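Group 3 allergen SMIPP-S YvT004A06 (Sarcoptes scabiei type hominis, PDB 3H7T) is a scabies mite inactivated paralogue of the trypsin-like serine proteases, and so probably lacks the proteolytic activity of that family. Local coordinates at residues G3-D8 / L139-F144; S7-E12 / G56-T61; I37-C42 / Q83-V88. All blocks are in the same frame, centred on the assembly; numbering follows the deposited sequence.

Contacts 1 and 2 are partly buried neighbours, with centres about 11 Å apart; they share S7 and D8, and each holds part of the N-terminal stretch 3-12, first against strand 140-147 and then against the loop 56-61. Contact 3 is buried, its centre about 8 Å from that of the chain against 14 and 15 Å for the other two, and its nearest atoms stay at least about 11 Å from theirs. Contacts 1 and 3 each hold two antiparallel bridges, whereas contact 2 has no strand pairing and relies on a serine hydroxyl, a bridging water and one isoleucine. Charged tips mark contact 1; contact 3 uses neutral amides and apolar side chains.

Contact 1: residues G3-D8 / L139-F144; sequences GGKKSD and LMEANF
K5 and E141 face each other as a hydrogen-bonded antiparallel pair, and both main-chain bonds are short and straight: K5 N to E141 O is 2.9 Å (159° at the hydrogen) and E141 N to K5 O is 2.8 Å. Two residues on, S7 N donates to L139 O at 2.8 Å, and water 1 gives this same oxygen a second hydrogen bond while making a rather short contact with S7 O. The side chains of K5 and E141 share one face of the sheet. The K5 chain bends at its last torsion (chi4 71°), which brings NZ 2.6 Å from E141 OE1 in a salt bridge. The other carboxylate oxygen, E141 OE2, is 2.7 Å from S7 OG; that hydroxyl also has E12 OE1 within reach, and its one proton cannot be assigned between them. E12 OE2 also lies close to E141 OE2, so one of the two acids may well hold a proton. M140 folds its SD to 3.7 Å from K6 CA. G4 CA packs 3.2 Å from E141 O, where a CB would clash, so this close approach depends on glycine. Strand 5-6 belongs to this antiparallel sheet and pairs with strand 140-147, whose M140, A142 and F144 make backbone bonds to strand 119-124.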
ATOM      1  N   GLY A   3      -4.047 -13.338  -8.785  1.00 21.41           N
ATOM      2  CA  GLY A   3      -5.480 -13.581  -8.968  1.00 21.39           C
ATOM      3  C   GLY A   3      -6.275 -12.328  -9.302  1.00 21.05           C
ATOM      4  O   GLY A   3      -7.481 -12.263  -9.070  1.00 21.84           O
ATOM      5  N   GLY A   4      -5.595 -11.325  -9.834  1.00 20.42           N
ATOM      6  CA  GLY A   4      -6.253 -10.118 -10.307  1.00 20.92           C
ATOM      7  C   GLY A   4      -6.238 -10.107 -11.823  1.00 21.45           C
ATOM      8  O   GLY A   4      -6.132 -11.152 -12.451  1.00 20.58           O
ATOM      9  N   LYS A   5      -6.341  -8.920 -12.405  1.00 22.20           N
ATOM     10  CA  LYS A   5      -6.330  -8.777 -13.860  1.00 24.29           C
ATOM     11  C   LYS A   5      -5.636  -7.490 -14.259  1.00 24.14           C
ATOM     12  O   LYS A   5      -5.455  -6.594 -13.423  1.00 23.09           O
ATOM     13  CB  LYS A   5      -7.747  -8.849 -14.436  1.00 25.22           C
ATOM     14  CG  LYS A   5      -8.748  -7.882 -13.831  1.00 30.11           C
ATOM     15  CD  LYS A   5     -10.018  -7.842 -14.682  1.00 40.68           C
ATOM     16  CE  LYS A   5     -11.238  -7.424 -13.871  1.00 43.71           C
ATOM     17  NZ  LYS A   5     -11.199  -5.988 -13.497  1.00 47.99           N
ATOM     18  N   LYS A   6      -5.237  -7.404 -15.527  1.00 24.34           N
ATOM     19  CA  LYS A   6      -4.558  -6.217 -16.033  1.00 25.56           C
ATOM     20  C   LYS A   6      -5.461  -5.005 -15.897  1.00 25.40           C
ATOM     21  O   LYS A   6      -6.643  -5.056 -16.230  1.00 25.61           O
ATOM     22  CB  LYS A   6      -4.114  -6.390 -17.496  1.00 26.25           C
ATOM     23  CG  LYS A   6      -3.233  -5.241 -17.993  1.00 32.43           C
ATOM     24  CD  LYS A   6      -3.283  -5.044 -19.511  1.00 38.11           C
ATOM     25  CE  LYS A   6      -2.362  -5.995 -20.239  1.00 40.46           C
ATOM     26  NZ  LYS A   6      -2.020  -5.494 -21.617  1.00 41.24           N
ATOM     27  N   SER A   7      -4.898  -3.922 -15.380  1.00 25.06           N
ATOM     28  CA  SER A   7      -5.647  -2.701 -15.198  1.00 25.46           C
ATOM     29  C   SER A   7      -5.101  -1.591 -16.097  1.00 25.24           C
ATOM     30  O   SER A   7      -4.368  -1.849 -17.055  1.00 24.25           O
ATOM     31  CB  SER A   7      -5.600  -2.274 -13.729  1.00 26.48           C
ATOM     32  OG  SER A   7      -6.573  -1.276 -13.462  1.00 26.16           O
ATOM     33  N   ASP A   8      -5.471  -0.360 -15.767  1.00 25.18           N
ATOM     34  CA  ASP A   8      -4.998   0.831 -16.460  1.00 26.17           C
ATOM     35  C   ASP A   8      -4.898   1.949 -15.431  1.00 24.50           C
ATOM     36  O   ASP A   8      -5.712   2.007 -14.498  1.00 24.63           O
ATOM     37  CB  ASP A   8      -5.973   1.219 -17.571  1.00 26.96           C
ATOM     38  CG  ASP A   8      -5.445   2.339 -18.438  1.00 33.99           C
ATOM     39  OD1 ASP A   8      -5.782   3.509 -18.164  1.00 36.61           O
ATOM     40  OD2 ASP A   8      -4.677   2.055 -19.382  1.00 44.67           O
ATOM     41  N   LEU A 139       0.313  -2.604 -14.567  1.00 21.18           N
ATOM     42  CA  LEU A 139      -0.524  -2.401 -13.386  1.00 20.64           C
ATOM     43  C   LEU A 139      -1.649  -3.442 -13.373  1.00 20.12           C
ATOM     44  O   LEU A 139      -2.331  -3.646 -14.386  1.00 20.59           O
ATOM     45  CB  LEU A 139      -1.091  -0.971 -13.359  1.00 20.87           C
ATOM     46  CG  LEU A 139      -2.058  -0.631 -12.212  1.00 22.01           C
ATOM     47  CD1 LEU A 139      -1.293  -0.539 -10.898  1.00 18.18           C
ATOM     48  CD2 LEU A 139      -2.806   0.673 -12.497  1.00 19.59           C
ATOM     49  N   MET A 140      -1.795  -4.132 -12.241  1.00 19.46           N
ATOM     50  CA  MET A 140      -2.848  -5.132 -12.055  1.00 19.24           C
ATOM     51  C   MET A 140      -3.847  -4.627 -11.022  1.00 19.21           C
ATOM     52  O   MET A 140      -3.491  -3.814 -10.167  1.00 19.20           O
ATOM     53  CB  MET A 140      -2.266  -6.456 -11.571  1.00 18.91           C
ATOM     54  CG  MET A 140      -1.118  -7.021 -12.448  1.00 23.30           C
ATOM     55  SD  MET A 140      -1.665  -7.464 -14.108  1.00 27.44           S
ATOM     56  CE  MET A 140      -2.470  -9.032 -13.807  1.00 26.98           C
ATOM     57  N   GLU A 141      -5.077  -5.133 -11.081  1.00 18.50           N
ATOM     58  CA  GLU A 141      -6.085  -4.791 -10.077  1.00 19.58           C
ATOM     59  C   GLU A 141      -6.844  -6.030  -9.623  1.00 20.08           C
ATOM     60  O   GLU A 141      -6.960  -7.000 -10.368  1.00 21.86           O
ATOM     61  CB  GLU A 141      -7.081  -3.751 -10.624  1.00 18.78           C
ATOM     62  CG  GLU A 141      -7.930  -4.288 -11.780  1.00 25.73           C
ATOM     63  CD  GLU A 141      -9.076  -3.377 -12.180  1.00 35.02           C
ATOM     64  OE1 GLU A 141     -10.193  -3.895 -12.361  1.00 43.14           O
ATOM     65  OE2 GLU A 141      -8.873  -2.154 -12.317  1.00 37.98           O
ATOM     66  N   ALA A 142      -7.362  -5.989  -8.401  1.00 19.85           N
ATOM     67  CA  ALA A 142      -8.309  -6.995  -7.932  1.00 20.90           C
ATOM     68  C   ALA A 142      -9.199  -6.440  -6.830  1.00 21.50           C
ATOM     69  O   ALA A 142      -8.817  -5.515  -6.098  1.00 20.80           O
ATOM     70  CB  ALA A 142      -7.587  -8.252  -7.452  1.00 21.74           C
ATOM     71  N   ASN A 143     -10.391  -7.016  -6.721  1.00 21.67           N
ATOM     72  CA  ASN A 143     -11.214  -6.818  -5.549  1.00 22.64           C
ATOM     73  C   ASN A 143     -10.903  -7.896  -4.517  1.00 22.11           C
ATOM     74  O   ASN A 143     -11.035  -9.095  -4.788  1.00 21.80           O
ATOM     75  CB  ASN A 143     -12.702  -6.765  -5.917  1.00 24.47           C
ATOM     76  CG  ASN A 143     -13.155  -5.350  -6.302  1.00 32.92           C
ATOM     77  OD1 ASN A 143     -12.817  -4.851  -7.369  1.00 39.64           O
ATOM     78  ND2 ASN A 143     -13.889  -4.691  -5.407  1.00 32.28           N
ATOM     79  N   PHE A 144     -10.442  -7.451  -3.350  1.00 21.04           N
ATOM     80  CA  PHE A 144     -10.148  -8.327  -2.222  1.00 19.60           C
ATOM     81  C   PHE A 144     -11.336  -8.295  -1.270  1.00 19.74           C
ATOM     82  O   PHE A 144     -11.723  -7.209  -0.792  1.00 20.02           O
ATOM     83  CB  PHE A 144      -8.929  -7.806  -1.449  1.00 19.63           C
ATOM     84  CG  PHE A 144      -7.590  -8.110  -2.082  1.00 18.94           C
ATOM     85  CD1 PHE A 144      -6.646  -8.862  -1.384  1.00 18.88           C
ATOM     86  CD2 PHE A 144      -7.245  -7.596  -3.336  1.00 16.46           C
ATOM     87  CE1 PHE A 144      -5.392  -9.139  -1.930  1.00 19.39           C
ATOM     88  CE2 PHE A 144      -5.987  -7.853  -3.900  1.00 24.19           C
ATOM     89  CZ  PHE A 144      -5.054  -8.637  -3.199  1.00 23.97           C
TER
HETATM   90  O   HOH W   1      -1.914  -2.448 -16.893  1.00 26.25           O

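Contact 2: residues S7-E12 / G56-T61; sequences SDITKE and GSSYRT
The D8 carboxylate is the flat group that meets S58, and it closes an Asx turn: T10 N donates to D8 OD1 from 37° out of the carboxylate plane, while T10 OG1 meets the same oxygen on its anti side and from the opposite face. Two donors on one acceptor should fix the rotation of the group. At its other oxygen, water 2 donates to D8 OD2 at 2.9 Å and lies 2.7 Å from S58 OG, bridging the segments. This is loop-to-loop packing within the trypsin-like fold, joining the connection between strands 5-6 and 15-20 to the one between strands 51-55 and 65-74. The I9 side chain packs on the backbone of S57 and S58: I9 CB points to 56-61 and lies 3.6 Å from S57 C, while I9 CG1, anti to the backbone N (chi1 -164°), comes 3.6 Å from S57 O. I9 CG2 lies 3.8 Å from S58 N. S57 forms an ST turn, its OG accepting from Y59 N and also hydrogen-bonded to T62 O. S58 O is bonded to W125 NE1 and to the backbone of L139. A direct bond across the segments runs from I9 N to S58 OG, 3.0 Å long with 159° at the hydrogen.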
ATOM      1  N   SER A   7      -4.898  -3.922 -15.380  1.00 25.06           N
ATOM      2  CA  SER A   7      -5.647  -2.701 -15.198  1.00 25.46           C
ATOM      3  C   SER A   7      -5.101  -1.591 -16.097  1.00 25.24           C
ATOM      4  O   SER A   7      -4.368  -1.849 -17.055  1.00 24.25           O
ATOM      5  CB  SER A   7      -5.600  -2.274 -13.729  1.00 26.48           C
ATOM      6  OG  SER A   7      -6.573  -1.276 -13.462  1.00 26.16           O
ATOM      7  N   ASP A   8      -5.471  -0.360 -15.767  1.00 25.18           N
ATOM      8  CA  ASP A   8      -4.998   0.831 -16.460  1.00 26.17           C
ATOM      9  C   ASP A   8      -4.898   1.949 -15.431  1.00 24.50           C
ATOM     10  O   ASP A   8      -5.712   2.007 -14.498  1.00 24.63           O
ATOM     11  CB  ASP A   8      -5.973   1.219 -17.571  1.00 26.96           C
ATOM     12  CG  ASP A   8      -5.445   2.339 -18.438  1.00 33.99           C
ATOM     13  OD1 ASP A   8      -5.782   3.509 -18.164  1.00 36.61           O
ATOM     14  OD2 ASP A   8      -4.677   2.055 -19.382  1.00 44.67           O
ATOM     15  N   ILE A   9      -3.910   2.829 -15.586  1.00 23.60           N
ATOM     16  CA  ILE A   9      -3.688   3.909 -14.613  1.00 23.89           C
ATOM     17  C   ILE A   9      -4.877   4.881 -14.540  1.00 25.13           C
ATOM     18  O   ILE A   9      -5.051   5.559 -13.528  1.00 24.31           O
ATOM     19  CB  ILE A   9      -2.324   4.651 -14.824  1.00 23.11           C
ATOM     20  CG1 ILE A   9      -1.930   5.482 -13.592  1.00 26.85           C
ATOM     21  CG2 ILE A   9      -2.354   5.533 -16.079  1.00 20.99           C
ATOM     22  CD1 ILE A   9      -1.672   4.677 -12.301  1.00 26.59           C
ATOM     23  N   THR A  10      -5.702   4.915 -15.589  1.00 25.98           N
ATOM     24  CA  THR A  10      -6.922   5.734 -15.569  1.00 26.74           C
ATOM     25  C   THR A  10      -7.995   5.125 -14.660  1.00 26.95           C
ATOM     26  O   THR A  10      -8.866   5.837 -14.163  1.00 27.49           O
ATOM     27  CB  THR A  10      -7.484   6.056 -16.998  1.00 26.83           C
ATOM     28  OG1 THR A  10      -7.943   4.863 -17.641  1.00 27.07           O
ATOM     29  CG2 THR A  10      -6.421   6.730 -17.872  1.00 24.45           C
ATOM     30  N   LYS A  11      -7.902   3.819 -14.407  1.00 26.69           N
ATOM     31  CA  LYS A  11      -8.803   3.158 -13.453  1.00 26.66           C
ATOM     32  C   LYS A  11      -8.374   3.361 -12.003  1.00 26.37           C
ATOM     33  O   LYS A  11      -9.200   3.293 -11.102  1.00 27.34           O
ATOM     34  CB  LYS A  11      -8.951   1.663 -13.751  1.00 26.21           C
ATOM     35  CG  LYS A  11      -9.122   1.326 -15.231  1.00 33.24           C
ATOM     36  CD  LYS A  11     -10.548   1.537 -15.720  1.00 40.93           C
ATOM     37  CE  LYS A  11     -11.367   0.259 -15.617  1.00 44.67           C
ATOM     38  NZ  LYS A  11     -10.713  -0.888 -16.326  1.00 42.66           N
ATOM     39  N   GLU A  12      -7.081   3.583 -11.773  1.00 25.85           N
ATOM     40  CA  GLU A  12      -6.579   3.862 -10.425  1.00 25.44           C
ATOM     41  C   GLU A  12      -5.550   4.982 -10.461  1.00 24.51           C
ATOM     42  O   GLU A  12      -4.386   4.754 -10.131  1.00 23.35           O
ATOM     43  CB  GLU A  12      -5.974   2.608  -9.771  1.00 25.74           C
ATOM     44  CG  GLU A  12      -6.948   1.484  -9.492  1.00 22.64           C
ATOM     45  CD  GLU A  12      -7.039   0.473 -10.622  1.00 25.45           C
ATOM     46  OE1 GLU A  12      -6.022   0.224 -11.317  1.00 28.63           O
ATOM     47  OE2 GLU A  12      -8.131  -0.097 -10.802  1.00 29.21           O
ATOM     48  N   GLY A  56       1.468   8.454 -13.147  1.00 25.36           N
ATOM     49  CA  GLY A  56       0.814   8.695 -14.430  1.00 25.65           C
ATOM     50  C   GLY A  56       1.039   7.646 -15.505  1.00 25.85           C
ATOM     51  O   GLY A  56       0.845   7.922 -16.685  1.00 26.38           O
ATOM     52  N   SER A  57       1.432   6.440 -15.102  1.00 23.91           N
ATOM     53  CA  SER A  57       1.674   5.361 -16.057  1.00 23.58           C
ATOM     54  C   SER A  57       1.115   4.024 -15.570  1.00 22.63           C
ATOM     55  O   SER A  57       1.143   3.737 -14.374  1.00 22.82           O
ATOM     56  CB  SER A  57       3.176   5.231 -16.333  1.00 22.35           C
ATOM     57  OG  SER A  57       3.436   4.201 -17.270  1.00 25.78           O
ATOM     58  N   SER A  58       0.600   3.227 -16.505  1.00 22.54           N
ATOM     59  CA  SER A  58       0.213   1.828 -16.245  1.00 23.36           C
ATOM     60  C   SER A  58       1.436   0.921 -16.059  1.00 22.81           C
ATOM     61  O   SER A  58       1.326  -0.196 -15.539  1.00 22.55           O
ATOM     62  CB  SER A  58      -0.637   1.283 -17.399  1.00 23.05           C
ATOM     63  OG  SER A  58      -1.811   2.047 -17.597  1.00 22.43           O
ATOM     64  N   TYR A  59       2.596   1.402 -16.505  1.00 22.79           N
ATOM     65  CA  TYR A  59       3.825   0.633 -16.458  1.00 23.29           C
ATOM     66  C   TYR A  59       4.597   0.886 -15.170  1.00 23.66           C
ATOM     67  O   TYR A  59       4.561   1.987 -14.622  1.00 23.95           O
ATOM     68  CB  TYR A  59       4.690   0.917 -17.699  1.00 23.84           C
ATOM     69  CG  TYR A  59       3.967   0.588 -18.980  1.00 25.53           C
ATOM     70  CD1 TYR A  59       3.804  -0.736 -19.390  1.00 23.34           C
ATOM     71  CD2 TYR A  59       3.417   1.601 -19.776  1.00 27.41           C
ATOM     72  CE1 TYR A  59       3.117  -1.045 -20.564  1.00 24.31           C
ATOM     73  CE2 TYR A  59       2.735   1.298 -20.949  1.00 27.18           C
ATOM     74  CZ  TYR A  59       2.592  -0.023 -21.338  1.00 26.47           C
ATOM     75  OH  TYR A  59       1.918  -0.325 -22.504  1.00 29.04           O
ATOM     76  N   ARG A  60       5.304  -0.144 -14.710  1.00 23.61           N
ATOM     77  CA  ARG A  60       5.964  -0.122 -13.405  1.00 24.22           C
ATOM     78  C   ARG A  60       7.083   0.909 -13.292  1.00 24.55           C
ATOM     79  O   ARG A  60       7.229   1.553 -12.244  1.00 23.01           O
ATOM     80  CB  ARG A  60       6.508  -1.513 -13.049  1.00 24.17           C
ATOM     81  CG  ARG A  60       6.995  -1.609 -11.607  1.00 24.18           C
ATOM     82  CD  ARG A  60       7.482  -2.999 -11.245  1.00 26.00           C
ATOM     83  NE  ARG A  60       8.724  -3.412 -11.916  1.00 21.60           N
ATOM     84  CZ  ARG A  60       9.953  -3.078 -11.526  1.00 21.59           C
ATOM     85  NH1 ARG A  60      10.135  -2.282 -10.483  1.00 21.52           N
ATOM     86  NH2 ARG A  60      11.012  -3.536 -12.198  1.00 20.37           N
ATOM     87  N   THR A  61       7.879   1.043 -14.357  1.00 24.94           N
ATOM     88  CA  THR A  61       9.104   1.846 -14.298  1.00 25.88           C
ATOM     89  C   THR A  61       9.238   2.853 -15.441  1.00 26.07           C
ATOM     90  O   THR A  61      10.160   3.658 -15.435  1.00 25.67           O
ATOM     91  CB  THR A  61      10.390   0.958 -14.286  1.00 25.71           C
ATOM     92  OG1 THR A  61      10.470   0.193 -15.497  1.00 28.58           O
ATOM     93  CG2 THR A  61      10.415   0.018 -13.094  1.00 27.77           C
TER
HETATM   94  O   HOH W   2      -2.053   2.931 -20.117  1.00 37.22           O

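Contact 3: residues I37-C42 / Q83-V88; sequences ITAAQC and QNNYAV
Q41 meets N85 amide to amide. Q41 CB lies 3.8 Å from N85 OD1. Q41 CG, set between the backbone N and the carbonyl carbon (chi1 73°), passes 4.0 Å from N85 OD1; Q41 CD then sits 3.8 Å from N85 ND2. At the tip, Q41 OE1 accepts from N85 ND2 at 2.9 Å, the acceptor lying almost in the donor's amide plane although the two amide planes are 37° apart. Q41 NE2 turns to Y202 O. N85 answers in the other direction: N85 OD1 accepts a hydrogen bond from Q41 N at 3.0 Å (167° at the hydrogen), so both ends of its amide are used, and ND2 has a weak second bond to S201 OG. A few residues away, T38 and A87 form a hydrogen-bonded antiparallel bridge, T38 N to A87 O at 2.9 Å and A87 N to T38 O at 2.8 Å. The I37 and V88 side chains share a face of this barrel sheet, with helix 221-228 packed against both. The C42-C26 disulfide ties the short helical turn 40-43 to strand 26-30. Q41 (in ITAAQC, where the family has ITAAHC) and N85, just before strand 87-91, correspond to the catalytic-triad His and Asp of active trypsin-like proteases.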
ATOM      1  N   ILE A  37       1.631   8.181   0.170  1.00 23.95           N
ATOM      2  CA  ILE A  37       1.668   7.202   1.257  1.00 23.32           C
ATOM      3  C   ILE A  37       1.995   5.797   0.728  1.00 22.91           C
ATOM      4  O   ILE A  37       1.441   5.357  -0.277  1.00 21.98           O
ATOM      5  CB  ILE A  37       0.367   7.201   2.103  1.00 23.09           C
ATOM      6  CG1 ILE A  37       0.494   6.245   3.301  1.00 23.12           C
ATOM      7  CG2 ILE A  37      -0.871   6.893   1.241  1.00 18.35           C
ATOM      8  CD1 ILE A  37      -0.562   6.456   4.378  1.00 24.49           C
ATOM      9  N   THR A  38       2.898   5.118   1.426  1.00 23.47           N
ATOM     10  CA  THR A  38       3.319   3.758   1.092  1.00 24.43           C
ATOM     11  C   THR A  38       3.487   2.968   2.399  1.00 24.39           C
ATOM     12  O   THR A  38       3.108   3.460   3.469  1.00 24.34           O
ATOM     13  CB  THR A  38       4.617   3.777   0.206  1.00 24.56           C
ATOM     14  OG1 THR A  38       4.901   2.466  -0.283  1.00 26.30           O
ATOM     15  CG2 THR A  38       5.835   4.309   0.982  1.00 26.62           C
ATOM     16  N   ALA A  39       4.012   1.744   2.321  1.00 23.89           N
ATOM     17  CA  ALA A  39       4.294   0.961   3.525  1.00 24.28           C
ATOM     18  C   ALA A  39       5.637   1.367   4.112  1.00 24.19           C
ATOM     19  O   ALA A  39       6.563   1.685   3.373  1.00 24.70           O
ATOM     20  CB  ALA A  39       4.297  -0.531   3.211  1.00 23.52           C
ATOM     21  N   ALA A  40       5.745   1.336   5.439  1.00 23.46           N
ATOM     22  CA  ALA A  40       7.016   1.629   6.109  1.00 22.97           C
ATOM     23  C   ALA A  40       8.134   0.658   5.725  1.00 22.73           C
ATOM     24  O   ALA A  40       9.268   1.082   5.520  1.00 22.18           O
ATOM     25  CB  ALA A  40       6.834   1.661   7.602  1.00 22.29           C
ATOM     26  N   GLN A  41       7.803  -0.636   5.629  1.00 23.25           N
ATOM     27  CA  GLN A  41       8.756  -1.688   5.240  1.00 25.19           C
ATOM     28  C   GLN A  41       9.509  -1.390   3.941  1.00 26.67           C
ATOM     29  O   GLN A  41      10.532  -2.010   3.657  1.00 28.59           O
ATOM     30  CB  GLN A  41       8.051  -3.050   5.118  1.00 24.36           C
ATOM     31  CG  GLN A  41       7.153  -3.184   3.872  1.00 20.78           C
ATOM     32  CD  GLN A  41       6.364  -4.479   3.854  1.00 23.44           C
ATOM     33  OE1 GLN A  41       5.178  -4.489   4.183  1.00 19.19           O
ATOM     34  NE2 GLN A  41       7.025  -5.590   3.489  1.00 15.69           N
ATOM     35  N   CYS A  42       8.980  -0.461   3.153  1.00 27.65           N
ATOM     36  CA  CYS A  42       9.545  -0.106   1.859  1.00 29.51           C
ATOM     37  C   CYS A  42      10.722   0.848   1.974  1.00 29.78           C
ATOM     38  O   CYS A  42      11.660   0.769   1.186  1.00 29.14           O
ATOM     39  CB  CYS A  42       8.474   0.552   0.986  1.00 29.85           C
ATOM     40  SG  CYS A  42       7.035  -0.497   0.677  1.00 41.19           S
ATOM     41  N   GLN A  83       3.945  -3.512  13.036  1.00 26.66           N
ATOM     42  CA  GLN A  83       2.977  -2.538  13.550  1.00 26.86           C
ATOM     43  C   GLN A  83       3.239  -1.177  12.947  1.00 25.71           C
ATOM     44  O   GLN A  83       4.397  -0.786  12.767  1.00 26.29           O
ATOM     45  CB  GLN A  83       3.109  -2.407  15.066  1.00 28.24           C
ATOM     46  CG  GLN A  83       2.220  -3.318  15.875  1.00 32.71           C
ATOM     47  CD  GLN A  83       2.269  -2.993  17.359  1.00 36.39           C
ATOM     48  OE1 GLN A  83       1.985  -3.849  18.193  1.00 46.38           O
ATOM     49  NE2 GLN A  83       2.618  -1.748  17.696  1.00 34.36           N
ATOM     50  N   ASN A  84       2.161  -0.447  12.665  1.00 24.68           N
ATOM     51  CA  ASN A  84       2.253   0.924  12.153  1.00 23.65           C
ATOM     52  C   ASN A  84       3.046   0.971  10.848  1.00 22.01           C
ATOM     53  O   ASN A  84       3.869   1.859  10.637  1.00 19.27           O
ATOM     54  CB  ASN A  84       2.888   1.850  13.198  1.00 24.39           C
ATOM     55  CG  ASN A  84       2.370   1.592  14.605  1.00 26.32           C
ATOM     56  OD1 ASN A  84       1.164   1.448  14.825  1.00 26.45           O
ATOM     57  ND2 ASN A  84       3.287   1.512  15.563  1.00 25.93           N
ATOM     58  N   ASN A  85       2.768   0.003   9.975  1.00 21.74           N
ATOM     59  CA  ASN A  85       3.510  -0.176   8.733  1.00 21.29           C
ATOM     60  C   ASN A  85       3.030   0.787   7.637  1.00 21.60           C
ATOM     61  O   ASN A  85       2.423   0.377   6.645  1.00 20.82           O
ATOM     62  CB  ASN A  85       3.402  -1.647   8.303  1.00 21.39           C
ATOM     63  CG  ASN A  85       4.211  -1.976   7.059  1.00 20.97           C
ATOM     64  OD1 ASN A  85       5.056  -1.200   6.610  1.00 18.75           O
ATOM     65  ND2 ASN A  85       3.942  -3.148   6.492  1.00 18.68           N
ATOM     66  N   TYR A  86       3.295   2.076   7.838  1.00 21.84           N
ATOM     67  CA  TYR A  86       3.053   3.081   6.804  1.00 21.80           C
ATOM     68  C   TYR A  86       4.158   4.132   6.796  1.00 22.98           C
ATOM     69  O   TYR A  86       4.825   4.368   7.815  1.00 23.24           O
ATOM     70  CB  TYR A  86       1.678   3.733   6.975  1.00 22.34           C
ATOM     71  CG  TYR A  86       1.549   4.558   8.245  1.00 24.65           C
ATOM     72  CD1 TYR A  86       1.642   5.945   8.206  1.00 26.97           C
ATOM     73  CD2 TYR A  86       1.338   3.945   9.479  1.00 23.78           C
ATOM     74  CE1 TYR A  86       1.530   6.709   9.369  1.00 28.54           C
ATOM     75  CE2 TYR A  86       1.233   4.696  10.647  1.00 25.76           C
ATOM     76  CZ  TYR A  86       1.324   6.078  10.581  1.00 27.28           C
ATOM     77  OH  TYR A  86       1.216   6.831  11.727  1.00 29.76           O
ATOM     78  N   ALA A  87       4.374   4.739   5.633  1.00 23.70           N
ATOM     79  CA  ALA A  87       5.273   5.886   5.543  1.00 24.16           C
ATOM     80  C   ALA A  87       4.702   6.934   4.618  1.00 24.23           C
ATOM     81  O   ALA A  87       4.009   6.614   3.651  1.00 23.93           O
ATOM     82  CB  ALA A  87       6.653   5.466   5.080  1.00 23.44           C
ATOM     83  N   VAL A  88       4.983   8.192   4.925  1.00 24.72           N
ATOM     84  CA  VAL A  88       4.566   9.271   4.054  1.00 25.48           C
ATOM     85  C   VAL A  88       5.792   9.897   3.425  1.00 26.03           C
ATOM     86  O   VAL A  88       6.767  10.228   4.108  1.00 26.60           O
ATOM     87  CB  VAL A  88       3.694  10.317   4.777  1.00 25.65           C
ATOM     88  CG1 VAL A  88       3.369  11.474   3.844  1.00 24.06           C
ATOM     89  CG2 VAL A  88       2.413   9.664   5.288  1.00 26.06           C
TER